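Local coordinates for FYVE, RhoGEF and PH domain-containing protein 5 (Homo sapiens, PDB 3MPX) that activates the small GTPase CDC42 by exchanging its bound GDP for free GTP, and mediates VEGF-induced CDC42 activation, at residues Q42-D47 with H164-V169; E219-L224 with D236-G241. All coordinates share one frame; numbering follows the deposited sequence.

Contact 1. Residues Q42-D47 with H164-V169; sequences QHLNLD and HRLLRV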
ATOM      1  N   GLN A  42      -1.353  -2.154  17.904  1.00 17.12           N
ATOM      2  CA  GLN A  42      -1.157  -2.225  19.351  1.00 16.46           C
ATOM      3  C   GLN A  42      -0.296  -1.044  19.784  1.00 20.52           C
ATOM      4  O   GLN A  42      -0.791  -0.166  20.489  1.00 18.92           O
ATOM      5  CB  GLN A  42      -0.478  -3.564  19.716  1.00 17.54           C
ATOM      6  CG  GLN A  42      -0.409  -3.901  21.204  1.00 42.00           C
ATOM      7  CD  GLN A  42      -1.605  -4.689  21.680  1.00 78.39           C
ATOM      8  OE1 GLN A  42      -2.172  -4.411  22.751  1.00 78.97           O
ATOM      9  NE2 GLN A  42      -2.011  -5.704  20.909  1.00 70.67           N
ATOM     10  N   HIS A  43       0.966  -1.001  19.295  1.00 19.91           N
ATOM     11  CA  HIS A  43       2.004   0.006  19.578  1.00 21.49           C
ATOM     12  C   HIS A  43       1.637   1.389  19.083  1.00 24.22           C
ATOM     13  O   HIS A  43       2.117   2.385  19.632  1.00 22.99           O
ATOM     14  CB  HIS A  43       3.362  -0.445  19.017  1.00 23.92           C
ATOM     15  CG  HIS A  43       3.857  -1.688  19.707  1.00 28.77           C
ATOM     16  ND1 HIS A  43       3.887  -2.918  19.055  1.00 30.84           N
ATOM     17  CD2 HIS A  43       4.211  -1.873  21.004  1.00 31.15           C
ATOM     18  CE1 HIS A  43       4.303  -3.793  19.956  1.00 30.54           C
ATOM     19  NE2 HIS A  43       4.507  -3.214  21.146  1.00 31.07           N
ATOM     20  N   LEU A  44       0.748   1.457  18.080  1.00 19.93           N
ATOM     21  CA  LEU A  44       0.221   2.707  17.591  1.00 18.82           C
ATOM     22  C   LEU A  44      -0.703   3.279  18.669  1.00 23.94           C
ATOM     23  O   LEU A  44      -0.606   4.454  19.001  1.00 23.66           O
ATOM     24  CB  LEU A  44      -0.554   2.472  16.298  1.00 18.58           C
ATOM     25  CG  LEU A  44      -0.958   3.734  15.526  1.00 22.72           C
ATOM     26  CD1 LEU A  44       0.256   4.503  15.012  1.00 21.60           C
ATOM     27  CD2 LEU A  44      -1.844   3.380  14.394  1.00 25.25           C
ATOM     28  N   ASN A  45      -1.566   2.433  19.251  1.00 21.33           N
ATOM     29  CA  ASN A  45      -2.519   2.846  20.274  1.00 21.11           C
ATOM     30  C   ASN A  45      -1.852   3.225  21.591  1.00 26.11           C
ATOM     31  O   ASN A  45      -2.324   4.136  22.274  1.00 25.71           O
ATOM     32  CB  ASN A  45      -3.551   1.764  20.479  1.00 19.41           C
ATOM     33  CG  ASN A  45      -4.698   1.946  19.549  1.00 31.96           C
ATOM     34  OD1 ASN A  45      -5.629   2.692  19.841  1.00 29.22           O
ATOM     35  ND2 ASN A  45      -4.600   1.368  18.364  1.00 21.43           N
ATOM     36  N   LEU A  46      -0.749   2.561  21.926  1.00 23.80           N
ATOM     37  CA  LEU A  46      -0.016   2.845  23.147  1.00 24.62           C
ATOM     38  C   LEU A  46       0.850   4.083  22.974  1.00 29.05           C
ATOM     39  O   LEU A  46       0.790   4.976  23.814  1.00 30.08           O
ATOM     40  CB  LEU A  46       0.848   1.633  23.567  1.00 25.20           C
ATOM     41  CG  LEU A  46       1.592   1.730  24.916  1.00 31.50           C
ATOM     42  CD1 LEU A  46       0.658   1.449  26.099  1.00 32.92           C
ATOM     43  CD2 LEU A  46       2.750   0.743  24.980  1.00 34.26           C
ATOM     44  N   ASP A  47       1.641   4.144  21.893  1.00 24.20           N
ATOM     45  CA  ASP A  47       2.622   5.203  21.680  1.00 23.37           C
ATOM     46  C   ASP A  47       2.114   6.416  20.892  1.00 23.91           C
ATOM     47  O   ASP A  47       2.729   7.488  20.967  1.00 22.88           O
ATOM     48  CB  ASP A  47       3.886   4.616  21.023  1.00 25.74           C
ATOM     49  CG  ASP A  47       4.407   3.328  21.668  1.00 44.19           C
ATOM     50  OD1 ASP A  47       4.004   3.025  22.826  1.00 43.88           O
ATOM     51  OD2 ASP A  47       5.205   2.614  21.012  1.00 55.35           O
ATOM     52  N   HIS A 164       2.787   9.649   7.597  1.00 24.33           N
ATOM     53  CA  HIS A 164       3.335   8.570   6.798  1.00 24.63           C
ATOM     54  C   HIS A 164       3.184   7.233   7.526  1.00 29.81           C
ATOM     55  O   HIS A 164       2.868   6.214   6.905  1.00 29.85           O
ATOM     56  CB  HIS A 164       4.802   8.822   6.419  1.00 25.18           C
ATOM     57  CG  HIS A 164       5.256   7.869   5.371  1.00 28.49           C
ATOM     58  ND1 HIS A 164       5.908   6.688   5.704  1.00 30.44           N
ATOM     59  CD2 HIS A 164       5.003   7.876   4.043  1.00 29.81           C
ATOM     60  CE1 HIS A 164       6.083   6.047   4.561  1.00 29.80           C
ATOM     61  NE2 HIS A 164       5.558   6.726   3.534  1.00 30.11           N
ATOM     62  N   ARG A 165       3.418   7.249   8.835  1.00 26.87           N
ATOM     63  CA  ARG A 165       3.308   6.078   9.695  1.00 27.17           C
ATOM     64  C   ARG A 165       1.822   5.622   9.877  1.00 30.52           C
ATOM     65  O   ARG A 165       1.590   4.512  10.365  1.00 31.39           O
ATOM     66  CB  ARG A 165       3.989   6.369  11.050  1.00 28.31           C
ATOM     67  CG  ARG A 165       4.826   5.199  11.541  1.00 42.69           C
ATOM     68  CD  ARG A 165       5.726   5.556  12.707  1.00 58.18           C
ATOM     69  NE  ARG A 165       6.931   6.280  12.289  1.00 71.49           N
ATOM     70  CZ  ARG A 165       8.014   6.439  13.048  1.00 81.93           C
ATOM     71  NH1 ARG A 165       8.062   5.915  14.268  1.00 65.79           N
ATOM     72  NH2 ARG A 165       9.061   7.112  12.586  1.00 62.46           N
ATOM     73  N   LEU A 166       0.831   6.463   9.478  1.00 24.34           N
ATOM     74  CA  LEU A 166      -0.585   6.105   9.592  1.00 23.09           C
ATOM     75  C   LEU A 166      -1.181   5.618   8.272  1.00 26.28           C
ATOM     76  O   LEU A 166      -2.248   4.997   8.293  1.00 27.15           O
ATOM     77  CB  LEU A 166      -1.433   7.213  10.215  1.00 22.77           C
ATOM     78  CG  LEU A 166      -1.330   7.251  11.737  1.00 26.29           C
ATOM     79  CD1 LEU A 166      -1.153   8.634  12.211  1.00 25.91           C
ATOM     80  CD2 LEU A 166      -2.501   6.558  12.408  1.00 25.05           C
ATOM     81  N   LEU A 167      -0.471   5.832   7.134  1.00 19.56           N
ATOM     82  CA  LEU A 167      -0.868   5.282   5.837  1.00 17.91           C
ATOM     83  C   LEU A 167      -0.846   3.756   5.992  1.00 18.25           C
ATOM     84  O   LEU A 167      -1.657   3.059   5.372  1.00 18.10           O
ATOM     85  CB  LEU A 167       0.145   5.662   4.730  1.00 18.30           C
ATOM     86  CG  LEU A 167       0.337   7.135   4.356  1.00 23.53           C
ATOM     87  CD1 LEU A 167       1.543   7.294   3.471  1.00 23.96           C
ATOM     88  CD2 LEU A 167      -0.868   7.688   3.621  1.00 25.80           C
ATOM     89  N   ARG A 168       0.094   3.250   6.838  1.00 12.08           N
ATOM     90  CA  ARG A 168       0.304   1.839   7.162  1.00 11.03           C
ATOM     91  C   ARG A 168      -0.981   1.180   7.715  1.00 10.78           C
ATOM     92  O   ARG A 168      -1.199  -0.004   7.471  1.00 10.36           O
ATOM     93  CB  ARG A 168       1.497   1.674   8.123  1.00 12.82           C
ATOM     94  CG  ARG A 168       2.828   1.437   7.420  1.00 20.96           C
ATOM     95  CD  ARG A 168       3.989   1.664   8.355  1.00 43.55           C
ATOM     96  NE  ARG A 168       4.951   2.633   7.818  1.00 63.53           N
ATOM     97  CZ  ARG A 168       6.024   3.076   8.472  1.00 78.90           C
ATOM     98  NH1 ARG A 168       6.289   2.642   9.701  1.00 67.26           N
ATOM     99  NH2 ARG A 168       6.840   3.955   7.904  1.00 64.47           N
ATOM    100  N   VAL A 169      -1.849   1.961   8.390  1.00  4.61           N
ATOM    101  CA  VAL A 169      -3.163   1.533   8.879  1.00  3.42           C
ATOM    102  C   VAL A 169      -4.073   1.251   7.664  1.00  9.66           C
ATOM    103  O   VAL A 169      -4.534   0.126   7.510  1.00 11.69           O
ATOM    104  CB  VAL A 169      -3.765   2.582   9.862  1.00  5.93           C
ATOM    105  CG1 VAL A 169      -5.260   2.365  10.126  1.00  5.06           C
ATOM    106  CG2 VAL A 169      -2.979   2.612  11.170  1.00  5.39           C
TER
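Leu44 meets Leu166 and Val169 through a single methyl. Its CD2 lies 3.5 Å from Val169 CG2 and 3.8 Å from Leu166 CD2. All three side chains are apolar and buried, so the contact is purely hydrophobic. Leu44 and Leu166 are the closest CA pair of 42-47 and 164-169, at 8.7 Å, and side chains fill the gap. The first bond of the Leu44 side chain points toward 164-169. Its CG is anti to the backbone N (chi1 -169°), and the branch that follows carries CD2 to both partners. On Val169, CG2 is the methyl beside the backbone N, and it alone reaches Leu44. Leu166 does not start toward 42-47, but its end comes nearer and CD2 meets Leu44.

Other helices complete the packing. Leu166 also packs on Phe127, Tyr130 and Leu131 of helix 117-138 and on Leu79 of helix 66-98, while Val169 touches Leu41 and His123.

A hydrogen bond lies beside this core. The carbonyl O of Val169 is bonded to the hydroxyl of Tyr37, which adds a polar link between helices 21-59 and 162-184.

Both segments belong to the DH (RhoGEF) domain. Such buried packing between long helices distant in sequence is characteristic of its elongated all-helical bundle, the exchange module of Dbl-family proteins.

Contact 2. Residues E219-L224 with D236-G241; sequences ENLQKL and DLLQPG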
ATOM      1  N   GLU A 219      -4.763   7.029  -3.827  1.00 24.12           N
ATOM      2  CA  GLU A 219      -4.526   6.476  -5.175  1.00 23.92           C
ATOM      3  C   GLU A 219      -3.107   5.946  -5.300  1.00 25.79           C
ATOM      4  O   GLU A 219      -2.914   4.833  -5.785  1.00 25.40           O
ATOM      5  CB  GLU A 219      -4.840   7.495  -6.284  1.00 25.56           C
ATOM      6  N   ASN A 220      -2.129   6.708  -4.778  1.00 21.49           N
ATOM      7  CA  ASN A 220      -0.719   6.318  -4.767  1.00 20.58           C
ATOM      8  C   ASN A 220      -0.454   5.106  -3.873  1.00 21.08           C
ATOM      9  O   ASN A 220       0.298   4.209  -4.290  1.00 20.20           O
ATOM     10  CB  ASN A 220       0.191   7.473  -4.368  1.00 20.37           C
ATOM     11  CG  ASN A 220       1.556   7.287  -4.960  1.00 46.37           C
ATOM     12  OD1 ASN A 220       1.742   7.416  -6.178  1.00 47.76           O
ATOM     13  ND2 ASN A 220       2.511   6.876  -4.139  1.00 34.72           N
ATOM     14  N   LEU A 221      -1.076   5.073  -2.661  1.00 14.29           N
ATOM     15  CA  LEU A 221      -0.948   3.963  -1.718  1.00 13.62           C
ATOM     16  C   LEU A 221      -1.401   2.670  -2.397  1.00 16.78           C
ATOM     17  O   LEU A 221      -0.737   1.643  -2.263  1.00 16.09           O
ATOM     18  CB  LEU A 221      -1.752   4.217  -0.414  1.00 13.66           C
ATOM     19  CG  LEU A 221      -1.638   3.146   0.702  1.00 18.10           C
ATOM     20  CD1 LEU A 221      -0.180   2.849   1.059  1.00 18.09           C
ATOM     21  CD2 LEU A 221      -2.384   3.567   1.956  1.00 20.13           C
ATOM     22  N   GLN A 222      -2.493   2.749  -3.175  1.00 13.09           N
ATOM     23  CA  GLN A 222      -3.023   1.626  -3.927  1.00 13.60           C
ATOM     24  C   GLN A 222      -2.025   1.185  -4.996  1.00 18.00           C
ATOM     25  O   GLN A 222      -1.676   0.007  -5.007  1.00 18.77           O
ATOM     26  CB  GLN A 222      -4.401   1.965  -4.537  1.00 15.35           C
ATOM     27  CG  GLN A 222      -4.926   0.907  -5.512  1.00 18.92           C
ATOM     28  CD  GLN A 222      -6.401   1.019  -5.731  1.00 25.50           C
ATOM     29  OE1 GLN A 222      -7.184   0.141  -5.354  1.00 20.96           O
ATOM     30  NE2 GLN A 222      -6.807   2.087  -6.372  1.00 15.73           N
ATOM     31  N   LYS A 223      -1.543   2.114  -5.865  1.00 14.29           N
ATOM     32  CA  LYS A 223      -0.577   1.776  -6.924  1.00 14.76           C
ATOM     33  C   LYS A 223       0.604   0.997  -6.366  1.00 18.83           C
ATOM     34  O   LYS A 223       0.875  -0.101  -6.852  1.00 18.11           O
ATOM     35  CB  LYS A 223      -0.083   3.018  -7.693  1.00 17.84           C
ATOM     36  CG  LYS A 223      -1.060   3.526  -8.751  1.00 36.66           C
ATOM     37  CD  LYS A 223      -0.699   4.917  -9.287  1.00 46.81           C
ATOM     38  CE  LYS A 223      -1.234   6.080  -8.477  1.00 57.43           C
ATOM     39  NZ  LYS A 223      -0.405   7.308  -8.646  1.00 66.87           N
ATOM     40  N   LEU A 224       1.225   1.515  -5.275  1.00 15.27           N
ATOM     41  CA  LEU A 224       2.397   0.912  -4.642  1.00 14.54           C
ATOM     42  C   LEU A 224       2.091  -0.436  -3.998  1.00 19.29           C
ATOM     43  O   LEU A 224       2.970  -1.315  -4.024  1.00 19.06           O
ATOM     44  CB  LEU A 224       3.080   1.869  -3.650  1.00 14.27           C
ATOM     45  CG  LEU A 224       3.431   3.319  -4.151  1.00 18.06           C
ATOM     46  CD1 LEU A 224       4.288   4.065  -3.127  1.00 18.05           C
ATOM     47  CD2 LEU A 224       4.094   3.340  -5.551  1.00 14.15           C
ATOM     48  N   ASP A 236       8.832  -3.581  -0.345  1.00 39.36           N
ATOM     49  CA  ASP A 236       7.863  -2.595   0.143  1.00 39.38           C
ATOM     50  C   ASP A 236       8.217  -1.233  -0.376  1.00 45.14           C
ATOM     51  O   ASP A 236       9.254  -0.677  -0.002  1.00 46.09           O
ATOM     52  CB  ASP A 236       7.773  -2.593   1.679  1.00 40.79           C
ATOM     53  N   LEU A 237       7.367  -0.698  -1.259  1.00 40.87           N
ATOM     54  CA  LEU A 237       7.622   0.588  -1.899  1.00 40.90           C
ATOM     55  C   LEU A 237       7.167   1.770  -1.056  1.00 44.70           C
ATOM     56  O   LEU A 237       7.468   2.914  -1.406  1.00 44.40           O
ATOM     57  CB  LEU A 237       6.958   0.643  -3.289  1.00 41.21           C
ATOM     58  CG  LEU A 237       7.232  -0.533  -4.218  1.00 46.80           C
ATOM     59  CD1 LEU A 237       6.059  -0.783  -5.118  1.00 47.22           C
ATOM     60  CD2 LEU A 237       8.514  -0.337  -5.006  1.00 50.52           C
ATOM     61  N   LEU A 238       6.425   1.516   0.035  1.00 40.44           N
ATOM     62  CA  LEU A 238       5.917   2.611   0.845  1.00 39.41           C
ATOM     63  C   LEU A 238       7.075   3.382   1.463  1.00 39.15           C
ATOM     64  O   LEU A 238       7.689   2.923   2.427  1.00 38.65           O
ATOM     65  CB  LEU A 238       4.891   2.139   1.893  1.00 39.91           C
ATOM     66  CG  LEU A 238       4.179   3.265   2.658  1.00 45.69           C
ATOM     67  CD1 LEU A 238       3.167   3.993   1.776  1.00 45.92           C
ATOM     68  CD2 LEU A 238       3.544   2.755   3.951  1.00 48.85           C
ATOM     69  N   GLN A 239       7.412   4.520   0.820  1.00 32.57           N
ATOM     70  CA  GLN A 239       8.475   5.448   1.212  1.00 30.97           C
ATOM     71  C   GLN A 239       7.931   6.894   1.182  1.00 33.54           C
ATOM     72  O   GLN A 239       7.153   7.232   0.281  1.00 32.06           O
ATOM     73  CB  GLN A 239       9.716   5.286   0.321  1.00 31.85           C
ATOM     74  N   PRO A 240       8.285   7.754   2.173  1.00 29.86           N
ATOM     75  CA  PRO A 240       7.730   9.120   2.193  1.00 29.35           C
ATOM     76  C   PRO A 240       8.118   9.916   0.972  1.00 34.89           C
ATOM     77  O   PRO A 240       9.294   9.894   0.588  1.00 35.86           O
ATOM     78  CB  PRO A 240       8.324   9.730   3.464  1.00 30.44           C
ATOM     79  CG  PRO A 240       8.721   8.580   4.293  1.00 34.55           C
ATOM     80  CD  PRO A 240       9.165   7.526   3.334  1.00 30.56           C
ATOM     81  N   GLY A 241       7.123  10.561   0.359  1.00 30.33           N
ATOM     82  CA  GLY A 241       7.291  11.383  -0.838  1.00 29.36           C
ATOM     83  C   GLY A 241       7.266  10.632  -2.160  1.00 31.17           C
ATOM     84  O   GLY A 241       7.109  11.261  -3.215  1.00 30.37           O
TER
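Leu224 and Leu221 of helix 218-230 pack against Leu237 and Leu238 of the loop between strand 231-232 and strand 244-254. This is the junction of a DH-PH tandem: the helix and loop lead from the helical DH domain to strand 244-254 of the first PH domain. Both pairs are apolar. Leu224 and Leu237 face each other at their bases, with CB to CB at 4.1 Å. The CD1 of Leu237 lies beside the backbone of Leu224. The second pair meets by methyls, Leu221 CD1 to Leu238 CD1 at 3.6 Å. Leu238, with CG anti to the backbone N (chi1 -172°), brings its end nearer the helix.

Further out, Ile227 and Glu228 of the same helix touch Leu237. Phe174 of helix 162-184 packs on Leu221, and Gln171 touches Leu238. Phe244, at the start of the PH strand, touches Leu224, and its backbone N is hydrogen-bonded to Asn220 OD1. That oxygen takes a second bond within the helix: Lys223 NZ reaches it at 3.3 Å, in the carbonyl plane and on a lone pair, at a C=O...N angle of 130°.

Contact 1 lies inside the DH bundle and contact 2 at its junction with the first PH domain. Their centres are about 17 Å apart. Along the chain, contact 1 closes before contact 2 opens. Helix 162-184 joins them: one side packs on helix 21-59, while other residues reach helix 218-230 and the loop 236-241. His164 NE2 packs 3.2 Å from Pro240 N. Leu167 O lies 3.5 Å from Leu221 CD2, and Arg168 CG lies 3.8 Å from Leu238 CD2. His164, Leu167 and Arg168 thus join the contacts, while Leu166 and Val169 face the bundle core. Together the contacts form a continuous path of packing from the DH core to the PH junction.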